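Local coordinates for capsule biosynthesis protein capD (Bacillus anthracis, PDB 3G9K), which cleaves the poly-gamma-D-glutamate capsule and joins its fragments through an amide bond to diaminopimelic acid of the peptidoglycan, at residues B[2-7]-B[12-17]; B[63-68]-B[72-77]; B[87-92]-B[106-111]; B[98-103]-B[149-154]; B[102-107]-B[162-167]. One frame throughout, in Å; residues are numbered along the deposited sequence.

Interaction 1 (B[2-7]-B[12-17]); sequences THFVII and TVVSST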
# COMPACT_ATOMS: atom_id res chain seq x y z
N THR B 2 -1.84 -1.14 3.30
CA THR B 2 -2.02 -2.43 2.62
C THR B 2 -1.74 -2.17 1.16
O THR B 2 -2.11 -1.11 0.67
CB THR B 2 -3.43 -2.99 2.84
OG1 THR B 2 -3.46 -4.41 2.51
CG2 THR B 2 -4.46 -2.22 2.01
N HIS B 3 -1.07 -3.12 0.49
CA HIS B 3 -0.84 -3.03 -0.92
C HIS B 3 -1.44 -4.26 -1.64
O HIS B 3 -1.21 -5.39 -1.20
CB HIS B 3 0.60 -2.97 -1.26
CG HIS B 3 0.80 -2.60 -2.67
ND1 HIS B 3 1.05 -3.53 -3.65
CD2 HIS B 3 0.67 -1.42 -3.30
CE1 HIS B 3 1.06 -2.94 -4.82
NE2 HIS B 3 0.85 -1.65 -4.63
N PHE B 4 -2.21 -4.04 -2.72
CA PHE B 4 -2.65 -5.15 -3.59
C PHE B 4 -2.35 -4.89 -5.10
O PHE B 4 -2.06 -3.77 -5.54
CB PHE B 4 -4.14 -5.49 -3.30
CG PHE B 4 -5.09 -4.41 -3.73
CD1 PHE B 4 -5.41 -3.38 -2.88
CD2 PHE B 4 -5.59 -4.38 -5.05
CE1 PHE B 4 -6.28 -2.39 -3.26
CE2 PHE B 4 -6.45 -3.41 -5.45
CZ PHE B 4 -6.80 -2.38 -4.56
N VAL B 5 -2.36 -5.98 -5.87
CA VAL B 5 -2.14 -5.96 -7.32
C VAL B 5 -3.15 -6.88 -7.97
O VAL B 5 -3.41 -7.99 -7.46
CB VAL B 5 -0.71 -6.41 -7.67
CG1 VAL B 5 -0.42 -6.17 -9.19
CG2 VAL B 5 0.30 -5.68 -6.75
N ILE B 6 -3.74 -6.40 -9.05
CA ILE B 6 -4.71 -7.17 -9.85
C ILE B 6 -4.32 -7.09 -11.31
O ILE B 6 -3.93 -6.05 -11.76
CB ILE B 6 -6.08 -6.61 -9.70
CG1 ILE B 6 -6.44 -6.57 -8.21
CG2 ILE B 6 -7.13 -7.48 -10.49
CD1 ILE B 6 -7.76 -5.89 -7.95
N ILE B 7 -4.43 -8.21 -12.02
CA ILE B 7 -4.32 -8.18 -13.50
C ILE B 7 -5.50 -8.91 -14.08
O ILE B 7 -5.87 -9.98 -13.58
CB ILE B 7 -3.03 -8.83 -14.00
CG1 ILE B 7 -1.81 -8.18 -13.32
CG2 ILE B 7 -2.98 -8.74 -15.53
CD1 ILE B 7 -0.47 -8.73 -13.79
N THR B 12 -4.81 -5.38 -18.10
CA THR B 12 -4.75 -4.13 -17.36
C THR B 12 -4.24 -4.52 -15.97
O THR B 12 -4.65 -5.53 -15.43
CB THR B 12 -6.11 -3.44 -17.24
OG1 THR B 12 -6.59 -3.15 -18.56
CG2 THR B 12 -6.01 -2.17 -16.42
N VAL B 13 -3.35 -3.70 -15.42
CA VAL B 13 -2.76 -3.95 -14.11
C VAL B 13 -3.13 -2.80 -13.19
O VAL B 13 -2.98 -1.62 -13.51
CB VAL B 13 -1.23 -4.29 -14.16
CG1 VAL B 13 -0.53 -3.55 -15.24
CG2 VAL B 13 -0.50 -4.11 -12.81
N VAL B 14 -3.67 -3.16 -12.05
CA VAL B 14 -3.88 -2.18 -11.03
C VAL B 14 -2.88 -2.47 -9.90
O VAL B 14 -2.78 -3.62 -9.43
CB VAL B 14 -5.31 -2.30 -10.42
CG1 VAL B 14 -5.43 -1.45 -9.15
CG2 VAL B 14 -6.41 -1.94 -11.47
N SER B 15 -2.26 -1.42 -9.39
CA SER B 15 -1.38 -1.54 -8.22
C SER B 15 -1.83 -0.44 -7.28
O SER B 15 -1.71 0.76 -7.62
CB SER B 15 0.06 -1.34 -8.65
OG SER B 15 0.97 -1.61 -7.63
N SER B 16 -2.33 -0.83 -6.10
CA SER B 16 -2.95 0.16 -5.20
C SER B 16 -2.44 -0.01 -3.79
O SER B 16 -2.28 -1.13 -3.29
CB SER B 16 -4.46 0.06 -5.27
OG SER B 16 -5.06 0.89 -4.29
N THR B 17 -2.10 1.12 -3.16
CA THR B 17 -1.86 1.11 -1.71
C THR B 17 -2.78 2.05 -0.92
O THR B 17 -2.94 3.22 -1.23
CB THR B 17 -0.28 1.06 -1.34
OG1 THR B 17 0.05 1.68 -0.08
CG2 THR B 17 0.65 1.38 -2.46
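Ser16 O is met twice from the facing strand, by the backbone N-H of Phe4 in a hydrogen bond of 3.0 Å (N-H...O 158°) and by the CA-H of His3. It belongs to the antiparallel beta hairpin of strands 2-7 and 13-19, which follows directly on the nucleophile Thr1 of this N-terminal-nucleophile (Ntn) fold. Phe4 and Ser16 form a hydrogen-bonded pair, with Ser16 N bound in return to Phe4 O. Ile6 and Val14 form the next such pair, joined from Val14 N to Ile6 O at 2.9 Å and from Ile6 N to Val14 O. The side chains of all four residues lie on one face. There the Phe4 ring comes obliquely over Ser16, CZ 3.5 Å from Ser16 CB; with chi1 at 69° its CG sits between backbone N and carbonyl carbon, which brings the ring across to the other strand. Ser16 OG turns to Gly70 O of the other chain of the enzyme, whose strand continues this sheet. His3, Val5 and Ile7 face the other way with Ser15 and Val13. The imidazole of His3 lies with Ser15 OG in its plane at the edge, 3.0 Å from NE2. Ser15 OG makes weak hydrogen bonds to the backbone carbonyls of Thr63 and Ile74. Farther along, Val5 and Val13 point the same way side by side, CG1 of Val5 4.2 Å from CG2 of Val13, and Ile7 CG1 rests 4.0 Å from Val13 CB.

Interaction 2 (B[63-68]-B[72-77]); sequences TVLKKD and IGIGSP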
# COMPACT_ATOMS: atom_id res chain seq x y z
N THR B 63 3.56 0.64 -8.15
CA THR B 63 4.47 0.64 -9.28
C THR B 63 4.09 -0.50 -10.25
O THR B 63 3.60 -1.55 -9.84
CB THR B 63 5.95 0.52 -8.77
OG1 THR B 63 6.28 1.66 -7.97
CG2 THR B 63 7.02 0.42 -9.94
N VAL B 64 4.30 -0.24 -11.55
CA VAL B 64 4.16 -1.25 -12.60
C VAL B 64 5.41 -1.13 -13.47
O VAL B 64 5.88 -0.03 -13.74
CB VAL B 64 2.85 -1.00 -13.46
CG1 VAL B 64 2.86 -1.81 -14.74
CG2 VAL B 64 1.58 -1.30 -12.61
N LEU B 65 5.96 -2.27 -13.85
CA LEU B 65 7.10 -2.38 -14.76
C LEU B 65 6.68 -3.18 -15.98
O LEU B 65 6.08 -4.24 -15.83
CB LEU B 65 8.22 -3.14 -14.08
CG LEU B 65 8.87 -2.41 -12.90
CD1 LEU B 65 8.26 -2.82 -11.59
CD2 LEU B 65 10.39 -2.66 -12.88
N LYS B 66 6.99 -2.70 -17.18
CA LYS B 66 6.63 -3.44 -18.39
C LYS B 66 7.76 -3.44 -19.41
O LYS B 66 8.40 -2.41 -19.67
CB LYS B 66 5.38 -2.85 -19.07
CG LYS B 66 4.12 -2.83 -18.21
CD LYS B 66 2.93 -2.19 -18.90
CE LYS B 66 2.33 -3.06 -19.99
NZ LYS B 66 1.01 -2.53 -20.51
N LYS B 67 7.96 -4.63 -19.98
CA LYS B 67 8.87 -4.89 -21.10
C LYS B 67 8.14 -5.74 -22.07
O LYS B 67 7.16 -6.38 -21.71
CB LYS B 67 10.00 -5.78 -20.64
CG LYS B 67 11.26 -5.07 -20.41
CD LYS B 67 12.35 -6.05 -20.06
CE LYS B 67 11.90 -7.04 -19.04
NZ LYS B 67 11.53 -8.37 -19.60
N ASP B 68 8.66 -5.85 -23.29
CA ASP B 68 8.17 -6.88 -24.18
C ASP B 68 8.29 -8.21 -23.43
O ASP B 68 9.35 -8.54 -22.90
CB ASP B 68 8.96 -6.93 -25.50
CG ASP B 68 8.79 -5.67 -26.35
OD1 ASP B 68 8.00 -4.75 -25.99
OD2 ASP B 68 9.47 -5.58 -27.42
N ILE B 72 4.95 -6.50 -14.59
CA ILE B 72 5.03 -6.64 -13.15
C ILE B 72 4.25 -5.53 -12.46
O ILE B 72 4.41 -4.37 -12.78
CB ILE B 72 6.47 -6.58 -12.59
CG1 ILE B 72 7.36 -7.64 -13.22
CG2 ILE B 72 6.48 -6.77 -11.07
CD1 ILE B 72 8.85 -7.36 -12.89
N GLY B 73 3.38 -5.91 -11.52
CA GLY B 73 2.71 -4.94 -10.60
C GLY B 73 3.22 -5.24 -9.20
O GLY B 73 3.29 -6.39 -8.80
N ILE B 74 3.60 -4.22 -8.45
CA ILE B 74 4.30 -4.44 -7.19
C ILE B 74 4.08 -3.23 -6.28
O ILE B 74 3.92 -2.08 -6.74
CB ILE B 74 5.83 -4.77 -7.39
CG1 ILE B 74 6.54 -5.25 -6.15
CG2 ILE B 74 6.62 -3.51 -8.00
CD1 ILE B 74 7.85 -5.96 -6.40
N GLY B 75 4.14 -3.49 -4.98
CA GLY B 75 4.11 -2.44 -3.98
C GLY B 75 4.24 -3.02 -2.60
O GLY B 75 4.27 -4.25 -2.44
N SER B 76 4.26 -2.13 -1.60
CA SER B 76 4.44 -2.53 -0.20
C SER B 76 3.98 -1.47 0.77
O SER B 76 4.18 -0.30 0.51
CB SER B 76 5.92 -2.79 0.09
OG SER B 76 6.09 -3.44 1.37
N PRO B 77 3.47 -1.88 1.94
CA PRO B 77 3.42 -1.01 3.08
C PRO B 77 4.82 -0.85 3.73
O PRO B 77 5.82 -1.38 3.22
CB PRO B 77 2.44 -1.73 3.99
CG PRO B 77 2.70 -3.16 3.70
CD PRO B 77 2.92 -3.21 2.26
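Leu65 sets its side chain against two isoleucines of the neighbouring strand, its CB on Ile72 CB at 4.1 Å and its CD1 on Ile74 CG2 at 4.0 Å. Its chi2 of 94° lies away from the usual staggered values and turns CD1 along the sheet toward Ile74. In Ile74 the two branches divide the work: chi1 of -169° sends CG1 away from this contact, to Leu86 and Leu90 of helix 82-94, and places CG2 between backbone N and carbonyl carbon, where it meets Leu65. Thr63, on the same face, offers CB to Ile74 CG2, while its OG1 bonds to Ala61 O and to Thr235 of the enzyme's other chain. Val64 projects from the opposite face, next to Gly73, and its CG1 lies 3.6 Å from Ile72 O. That carbonyl accepts the N-H of Leu65 at 2.8 Å, and Ile72 N answers with a bond of the same length to Leu65 O. Thr63 and Ile74 make the second hydrogen-bonded pair, its bond from Thr63 N to Ile74 O bent to 141°. Short-looped and antiparallel, strands 63-67 and 70-75 form a classic beta hairpin, whose second strand leads on to Pro77 of the glutamic acid pocket.

Interaction 3 (B[87-92]-B[106-111]); sequences TPILDK and EYRFTF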
# COMPACT_ATOMS: atom_id res chain seq x y z
N THR B 87 13.70 -1.59 -3.31
CA THR B 87 14.85 -1.47 -4.22
C THR B 87 15.72 -2.73 -4.30
O THR B 87 15.95 -3.20 -5.40
CB THR B 87 15.67 -0.20 -3.94
OG1 THR B 87 14.86 0.92 -4.21
CG2 THR B 87 16.95 -0.13 -4.80
N PRO B 88 16.18 -3.28 -3.15
CA PRO B 88 16.95 -4.52 -3.22
C PRO B 88 16.12 -5.69 -3.80
O PRO B 88 16.66 -6.53 -4.52
CB PRO B 88 17.37 -4.77 -1.77
CG PRO B 88 17.11 -3.53 -1.02
CD PRO B 88 16.04 -2.80 -1.76
N ILE B 89 14.82 -5.70 -3.57
CA ILE B 89 13.98 -6.76 -4.13
C ILE B 89 14.00 -6.73 -5.66
O ILE B 89 14.36 -7.73 -6.29
CB ILE B 89 12.55 -6.69 -3.57
CG1 ILE B 89 12.56 -7.08 -2.08
CG2 ILE B 89 11.65 -7.61 -4.39
CD1 ILE B 89 11.23 -6.86 -1.36
N LEU B 90 13.66 -5.59 -6.24
CA LEU B 90 13.69 -5.39 -7.70
C LEU B 90 15.11 -5.50 -8.30
O LEU B 90 15.28 -6.05 -9.40
CB LEU B 90 13.01 -4.04 -8.06
CG LEU B 90 11.47 -4.09 -7.87
CD1 LEU B 90 10.82 -2.73 -7.96
CD2 LEU B 90 10.86 -5.06 -8.90
N ASP B 91 16.12 -5.03 -7.58
CA ASP B 91 17.55 -5.15 -7.99
C ASP B 91 17.93 -6.62 -8.17
O ASP B 91 18.47 -7.01 -9.20
CB ASP B 91 18.48 -4.53 -6.93
CG ASP B 91 19.95 -4.67 -7.30
OD1 ASP B 91 20.33 -4.15 -8.36
OD2 ASP B 91 20.72 -5.31 -6.52
N LYS B 92 17.64 -7.43 -7.17
CA LYS B 92 17.93 -8.86 -7.27
C LYS B 92 17.10 -9.56 -8.36
O LYS B 92 17.59 -10.48 -9.05
CB LYS B 92 17.74 -9.53 -5.91
CG LYS B 92 18.76 -9.12 -4.85
CD LYS B 92 18.48 -9.77 -3.50
CE LYS B 92 18.81 -8.85 -2.32
NZ LYS B 92 18.12 -9.31 -1.07
N GLU B 106 13.53 -13.28 1.64
CA GLU B 106 14.87 -13.04 2.16
C GLU B 106 14.73 -12.01 3.28
O GLU B 106 13.94 -11.09 3.17
CB GLU B 106 15.78 -12.46 1.07
CG GLU B 106 17.27 -12.53 1.38
CD GLU B 106 18.19 -12.27 0.18
OE1 GLU B 106 17.76 -11.92 -0.93
OE2 GLU B 106 19.42 -12.44 0.38
N TYR B 107 15.56 -12.14 4.32
CA TYR B 107 15.56 -11.16 5.41
C TYR B 107 16.03 -9.79 4.90
O TYR B 107 16.85 -9.68 4.00
CB TYR B 107 16.48 -11.65 6.54
CG TYR B 107 15.98 -12.91 7.22
CD1 TYR B 107 14.72 -12.95 7.81
CD2 TYR B 107 16.77 -14.07 7.28
CE1 TYR B 107 14.26 -14.07 8.42
CE2 TYR B 107 16.32 -15.20 7.91
CZ TYR B 107 15.06 -15.20 8.48
OH TYR B 107 14.58 -16.32 9.13
N ARG B 108 15.50 -8.74 5.51
CA ARG B 108 15.68 -7.40 5.00
C ARG B 108 16.49 -6.51 5.95
O ARG B 108 16.69 -6.87 7.13
CB ARG B 108 14.31 -6.78 4.75
CG ARG B 108 13.58 -7.44 3.59
CD ARG B 108 12.14 -7.00 3.49
NE ARG B 108 11.48 -7.82 2.48
CZ ARG B 108 10.16 -7.92 2.31
NH1 ARG B 108 9.33 -7.15 3.01
NH2 ARG B 108 9.69 -8.77 1.40
N PHE B 109 16.91 -5.37 5.42
CA PHE B 109 17.55 -4.30 6.20
C PHE B 109 17.13 -2.94 5.68
O PHE B 109 16.91 -2.77 4.48
CB PHE B 109 19.08 -4.41 6.12
CG PHE B 109 19.61 -4.32 4.72
CD1 PHE B 109 19.80 -5.46 3.97
CD2 PHE B 109 19.90 -3.10 4.16
CE1 PHE B 109 20.28 -5.39 2.67
CE2 PHE B 109 20.37 -3.01 2.86
CZ PHE B 109 20.57 -4.16 2.12
N THR B 110 17.07 -1.97 6.58
CA THR B 110 16.83 -0.57 6.21
C THR B 110 17.73 0.34 7.04
O THR B 110 18.27 -0.08 8.04
CB THR B 110 15.36 -0.14 6.46
OG1 THR B 110 15.07 -0.18 7.86
CG2 THR B 110 14.38 -1.07 5.71
N PHE B 111 17.85 1.60 6.62
CA PHE B 111 18.71 2.57 7.29
C PHE B 111 17.93 3.79 7.75
O PHE B 111 17.03 4.26 7.07
CB PHE B 111 19.82 2.98 6.35
CG PHE B 111 20.74 1.85 6.02
CD1 PHE B 111 20.53 1.06 4.90
CD2 PHE B 111 21.79 1.54 6.86
CE1 PHE B 111 21.37 0.01 4.61
CE2 PHE B 111 22.63 0.49 6.57
CZ PHE B 111 22.41 -0.27 5.43
O HOH W 1 17.66 -7.56 1.67
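Ile89 reaches from helix 82-94 to Arg108 within a helix-loop-helix stretch of the Ntn fold: helix 82-94 is followed by helix 100-105, whose exit loop into strand 109-112 packs back on the first helix. Its CD1 lies over one face of the guanidinium, 3.7 Å from Arg108 NH2 and 4.0 Å from Arg108 CZ. The methyl packs on the flat face, from which no N-H points, and leaves the N-H groups at the rim to polar partners. Arg108 NH1 pairs with Asp166 and also bonds to Phe146 O, which should hold the plane in place beneath the isoleucine. One turn after Ile89, Lys92 carries the charged half of the contact. Its side chain is aimed at Glu106, and a bend at chi3 (-144°) brings its ammonium to the carboxylate. The salt bridge, Lys92 NZ to Glu106 OE1, is short at 2.6 Å. The ammonium meets OE1 from above the carboxylate plane, 71° out of it. Glu106 comes the other way with an extended chain, and Lys97 adds a long, weak ion pair to the same OE1. A water completes the junction: it accepts a weak bond from Lys92 NZ and donates to Tyr107 O, each at 3.3 Å.

Interaction 4 (B[98-103]-B[149-154]); sequences GSLQDI and VQALIK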
# COMPACT_ATOMS: atom_id res chain seq x y z
N GLY B 98 16.80 -14.99 -8.67
CA GLY B 98 15.84 -16.01 -8.34
C GLY B 98 14.41 -15.55 -8.54
O GLY B 98 14.16 -14.51 -9.16
N SER B 99 13.48 -16.34 -8.02
CA SER B 99 12.07 -16.06 -8.16
C SER B 99 11.79 -14.85 -7.30
O SER B 99 12.47 -14.63 -6.31
CB SER B 99 11.21 -17.25 -7.68
OG SER B 99 11.20 -17.41 -6.26
N LEU B 100 10.84 -14.04 -7.74
CA LEU B 100 10.39 -12.89 -6.97
C LEU B 100 9.97 -13.31 -5.56
O LEU B 100 10.29 -12.62 -4.60
CB LEU B 100 9.24 -12.20 -7.68
CG LEU B 100 8.80 -10.85 -7.07
CD1 LEU B 100 10.02 -9.87 -6.88
CD2 LEU B 100 7.70 -10.21 -7.91
N GLN B 101 9.33 -14.45 -5.42
CA GLN B 101 8.89 -14.91 -4.10
C GLN B 101 10.08 -15.23 -3.15
O GLN B 101 10.05 -14.83 -1.98
CB GLN B 101 7.97 -16.13 -4.20
CG GLN B 101 7.45 -16.60 -2.83
CD GLN B 101 6.48 -15.59 -2.19
OE1 GLN B 101 5.38 -15.41 -2.69
NE2 GLN B 101 6.88 -14.96 -1.09
N ASP B 102 11.09 -15.96 -3.63
CA ASP B 102 12.29 -16.23 -2.83
C ASP B 102 12.94 -14.91 -2.35
O ASP B 102 13.24 -14.76 -1.18
CB ASP B 102 13.30 -17.12 -3.59
CG ASP B 102 12.88 -18.59 -3.59
OD1 ASP B 102 12.76 -19.14 -2.46
OD2 ASP B 102 12.64 -19.17 -4.70
N ILE B 103 13.13 -13.98 -3.27
CA ILE B 103 13.69 -12.66 -2.96
C ILE B 103 12.88 -11.93 -1.87
O ILE B 103 13.44 -11.42 -0.90
CB ILE B 103 13.79 -11.80 -4.24
CG1 ILE B 103 14.79 -12.44 -5.21
CG2 ILE B 103 14.26 -10.36 -3.90
CD1 ILE B 103 14.61 -12.04 -6.67
N VAL B 149 5.39 -6.95 0.83
CA VAL B 149 5.47 -6.79 -0.64
C VAL B 149 4.47 -7.75 -1.29
O VAL B 149 4.46 -8.95 -0.99
CB VAL B 149 6.90 -7.04 -1.18
CG1 VAL B 149 6.93 -6.95 -2.74
CG2 VAL B 149 7.94 -6.07 -0.52
N GLN B 150 3.63 -7.22 -2.17
CA GLN B 150 2.67 -7.99 -2.94
C GLN B 150 2.90 -7.67 -4.40
O GLN B 150 3.07 -6.52 -4.75
CB GLN B 150 1.25 -7.57 -2.58
CG GLN B 150 0.96 -7.74 -1.17
CD GLN B 150 0.74 -9.19 -0.76
OE1 GLN B 150 0.27 -10.07 -1.53
NE2 GLN B 150 1.05 -9.43 0.47
N ALA B 151 2.85 -8.69 -5.24
CA ALA B 151 3.16 -8.53 -6.66
C ALA B 151 2.40 -9.56 -7.53
O ALA B 151 2.00 -10.64 -7.05
CB ALA B 151 4.65 -8.71 -6.86
N LEU B 152 2.16 -9.19 -8.78
CA LEU B 152 1.81 -10.16 -9.85
C LEU B 152 2.76 -9.94 -11.00
O LEU B 152 3.24 -8.83 -11.21
CB LEU B 152 0.34 -10.01 -10.30
CG LEU B 152 -0.76 -10.33 -9.30
CD1 LEU B 152 -2.11 -9.88 -9.93
CD2 LEU B 152 -0.83 -11.81 -8.88
N ILE B 153 3.05 -11.01 -11.71
CA ILE B 153 3.87 -10.96 -12.90
C ILE B 153 3.11 -11.66 -14.00
O ILE B 153 2.74 -12.80 -13.84
CB ILE B 153 5.18 -11.73 -12.71
CG1 ILE B 153 5.98 -11.18 -11.52
CG2 ILE B 153 6.03 -11.70 -14.00
CD1 ILE B 153 7.26 -12.00 -11.23
N LYS B 154 2.92 -10.98 -15.14
CA LYS B 154 2.37 -11.62 -16.33
C LYS B 154 3.48 -11.90 -17.33
O LYS B 154 4.21 -11.00 -17.70
CB LYS B 154 1.31 -10.75 -16.99
CG LYS B 154 0.74 -11.39 -18.26
CD LYS B 154 -0.63 -10.87 -18.62
CE LYS B 154 -1.19 -11.65 -19.81
NZ LYS B 154 -2.30 -10.91 -20.45
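No flat group enters the junction where Leu100 meets Ala151 and Ile153; it is made by methyl and methylene groups alone. Away from the strand, at the start of the helix, the carboxylate of Asp102 takes a hydrogen bond of 2.8 Å from Ser99 OG to OD2, the hydroxyl coming from above the plane and 42° out of it. The same hydroxyl accepts the backbone N-H of Asp102 at 3.0 Å, nearly straight at 166°. Ser99 is thus the N-cap of helix 100-105, its oxygen tied to both backbone and side chain of one residue. Immediately after the cap, Leu100 turns from the first turn of the helix onto strand 150-155. This is helix-on-sheet packing, one helical layer against a beta layer, as in the alpha-beta-beta-alpha architecture of the Ntn clan. With chi1 at -172°, Leu100 extends CG away from its backbone N and toward the strand, where CD2 settles between two residues on the same face of the sheet. It lies 3.6 Å from Ala151 CB and 3.8 Å from Ile153 CD1. The other branch, CD1, packs on Ile89 of helix 82-94, so the leucine fills the corner between that helix and the strand. Ile153 comes in at a slant from its own side, and its CD1 also reaches back along the leucine to within 4.1 Å of Leu100 CB. Beyond the pair, Ile153 touches Tyr93 of helix 82-94.

Interaction 5 (B[102-107]-B[162-167]); sequences DIINEY and TGAGDG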
# COMPACT_ATOMS: atom_id res chain seq x y z
N ASP B 102 11.09 -15.96 -3.63
CA ASP B 102 12.29 -16.23 -2.83
C ASP B 102 12.94 -14.91 -2.35
O ASP B 102 13.24 -14.76 -1.18
CB ASP B 102 13.30 -17.12 -3.59
CG ASP B 102 12.88 -18.59 -3.59
OD1 ASP B 102 12.76 -19.14 -2.46
OD2 ASP B 102 12.64 -19.17 -4.70
N ILE B 103 13.13 -13.98 -3.27
CA ILE B 103 13.69 -12.66 -2.96
C ILE B 103 12.88 -11.93 -1.87
O ILE B 103 13.44 -11.42 -0.90
CB ILE B 103 13.79 -11.80 -4.24
CG1 ILE B 103 14.79 -12.44 -5.21
CG2 ILE B 103 14.26 -10.36 -3.90
CD1 ILE B 103 14.61 -12.04 -6.67
N ILE B 104 11.56 -11.94 -2.01
CA ILE B 104 10.65 -11.38 -1.00
C ILE B 104 10.80 -12.03 0.38
O ILE B 104 10.67 -11.37 1.42
CB ILE B 104 9.18 -11.44 -1.55
CG1 ILE B 104 9.02 -10.30 -2.58
CG2 ILE B 104 8.11 -11.34 -0.45
CD1 ILE B 104 7.63 -10.29 -3.32
N ASN B 105 11.04 -13.34 0.38
CA ASN B 105 11.23 -14.11 1.62
C ASN B 105 12.54 -13.79 2.36
O ASN B 105 12.63 -14.00 3.57
CB ASN B 105 11.15 -15.63 1.34
CG ASN B 105 9.74 -16.08 0.96
OD1 ASN B 105 9.54 -17.24 0.54
ND2 ASN B 105 8.78 -15.20 1.10
N GLU B 106 13.53 -13.28 1.64
CA GLU B 106 14.87 -13.04 2.16
C GLU B 106 14.73 -12.01 3.28
O GLU B 106 13.94 -11.09 3.17
CB GLU B 106 15.78 -12.46 1.07
CG GLU B 106 17.27 -12.53 1.38
CD GLU B 106 18.19 -12.27 0.18
OE1 GLU B 106 17.76 -11.92 -0.93
OE2 GLU B 106 19.42 -12.44 0.38
N TYR B 107 15.56 -12.14 4.32
CA TYR B 107 15.56 -11.16 5.41
C TYR B 107 16.03 -9.79 4.90
O TYR B 107 16.85 -9.68 4.00
CB TYR B 107 16.48 -11.65 6.54
CG TYR B 107 15.98 -12.91 7.22
CD1 TYR B 107 14.72 -12.95 7.81
CD2 TYR B 107 16.77 -14.07 7.28
CE1 TYR B 107 14.26 -14.07 8.42
CE2 TYR B 107 16.32 -15.20 7.91
CZ TYR B 107 15.06 -15.20 8.48
OH TYR B 107 14.58 -16.32 9.13
N THR B 162 1.74 -15.18 -12.68
CA THR B 162 2.17 -15.69 -11.39
C THR B 162 2.25 -14.47 -10.44
O THR B 162 1.91 -13.33 -10.81
CB THR B 162 3.52 -16.40 -11.44
OG1 THR B 162 4.48 -15.51 -12.06
CG2 THR B 162 3.40 -17.71 -12.25
N GLY B 163 2.66 -14.73 -9.22
CA GLY B 163 2.64 -13.67 -8.19
C GLY B 163 3.50 -14.01 -7.02
O GLY B 163 4.19 -15.06 -6.98
N ALA B 164 3.46 -13.11 -6.04
CA ALA B 164 4.16 -13.29 -4.79
C ALA B 164 3.42 -12.53 -3.72
O ALA B 164 2.80 -11.51 -3.99
CB ALA B 164 5.58 -12.80 -4.89
N GLY B 165 3.47 -13.07 -2.51
CA GLY B 165 2.87 -12.43 -1.35
C GLY B 165 3.89 -12.45 -0.21
O GLY B 165 4.75 -13.33 -0.16
N ASP B 166 3.76 -11.54 0.72
CA ASP B 166 4.71 -11.45 1.82
C ASP B 166 4.14 -12.11 3.09
O ASP B 166 3.24 -11.60 3.70
CB ASP B 166 5.00 -9.97 2.07
CG ASP B 166 6.31 -9.73 2.78
OD1 ASP B 166 6.70 -10.53 3.67
OD2 ASP B 166 6.93 -8.69 2.47
N GLY B 167 4.75 -13.22 3.49
CA GLY B 167 4.40 -13.90 4.76
C GLY B 167 4.45 -13.03 6.01
O GLY B 167 3.76 -13.30 6.99
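Ile104 points from the last turn of helix 100-105 straight at the 162-167 segment and spreads two branches over it. One branch runs out extended, chi2 175°, and its CD1 meets Ala164 CB at 3.6 Å, methyl against methyl, since the alanine also points at the helix. The other, CG2, is set anti to the backbone N by a chi1 of -77° and comes down beside the end of the strand, 3.9 Å from Gly165 O and 4.0 Å from Asp166 CG. The side chains of Ile104 and Asp166 cross obliquely, so that the methyl lies near the carboxylate carbon, with Asp166 OD2 only slightly farther off at 4.1 Å. The acid keeps its oxygens for polar partners: OD2 takes the N-H of Val149 and a salt bridge from Arg108, while OD1 pairs with Arg168. Such surroundings probably stabilise its negative charge, and are consistent with holding the chain just ahead of Arg169, which binds poly-gamma-D-glutamate. In the fold, the contact lays the C-terminal turn of helix 100-105 over the end of strand 160-164, the sheet's outermost strand within this chain. Strand 150-155 lies next to it in the sheet, and helix 82-94 flanks Ile103 of the same short helix.

Overall arrangement
Interactions 1 and 2 come in series along the chain, successive hairpins with centres about 9 Å apart, both continuing into sheets shared with the enzyme's other chain. The segments of interactions 3 and 4 then alternate, and interactions 4 and 5 start from the same stretch of helix 100-105. Interactions 2, 4 and 5 use one antiparallel sheet, ordered 63-67, 70-75, 150-155, 160-164; interactions 4 and 5, with centres about 6 Å apart, place helix 100-105 on its last two strands. Interaction 3, its centre about 20 Å from that of interaction 1, ties helix 82-94 to the chain leaving helix 100-105 and joins interaction 5 through the Arg108-Asp166 salt bridge. Helices thus pack on a sheet whose strands 70-75 and 160-164 run on to Pro77 and Arg169 beside Thr1.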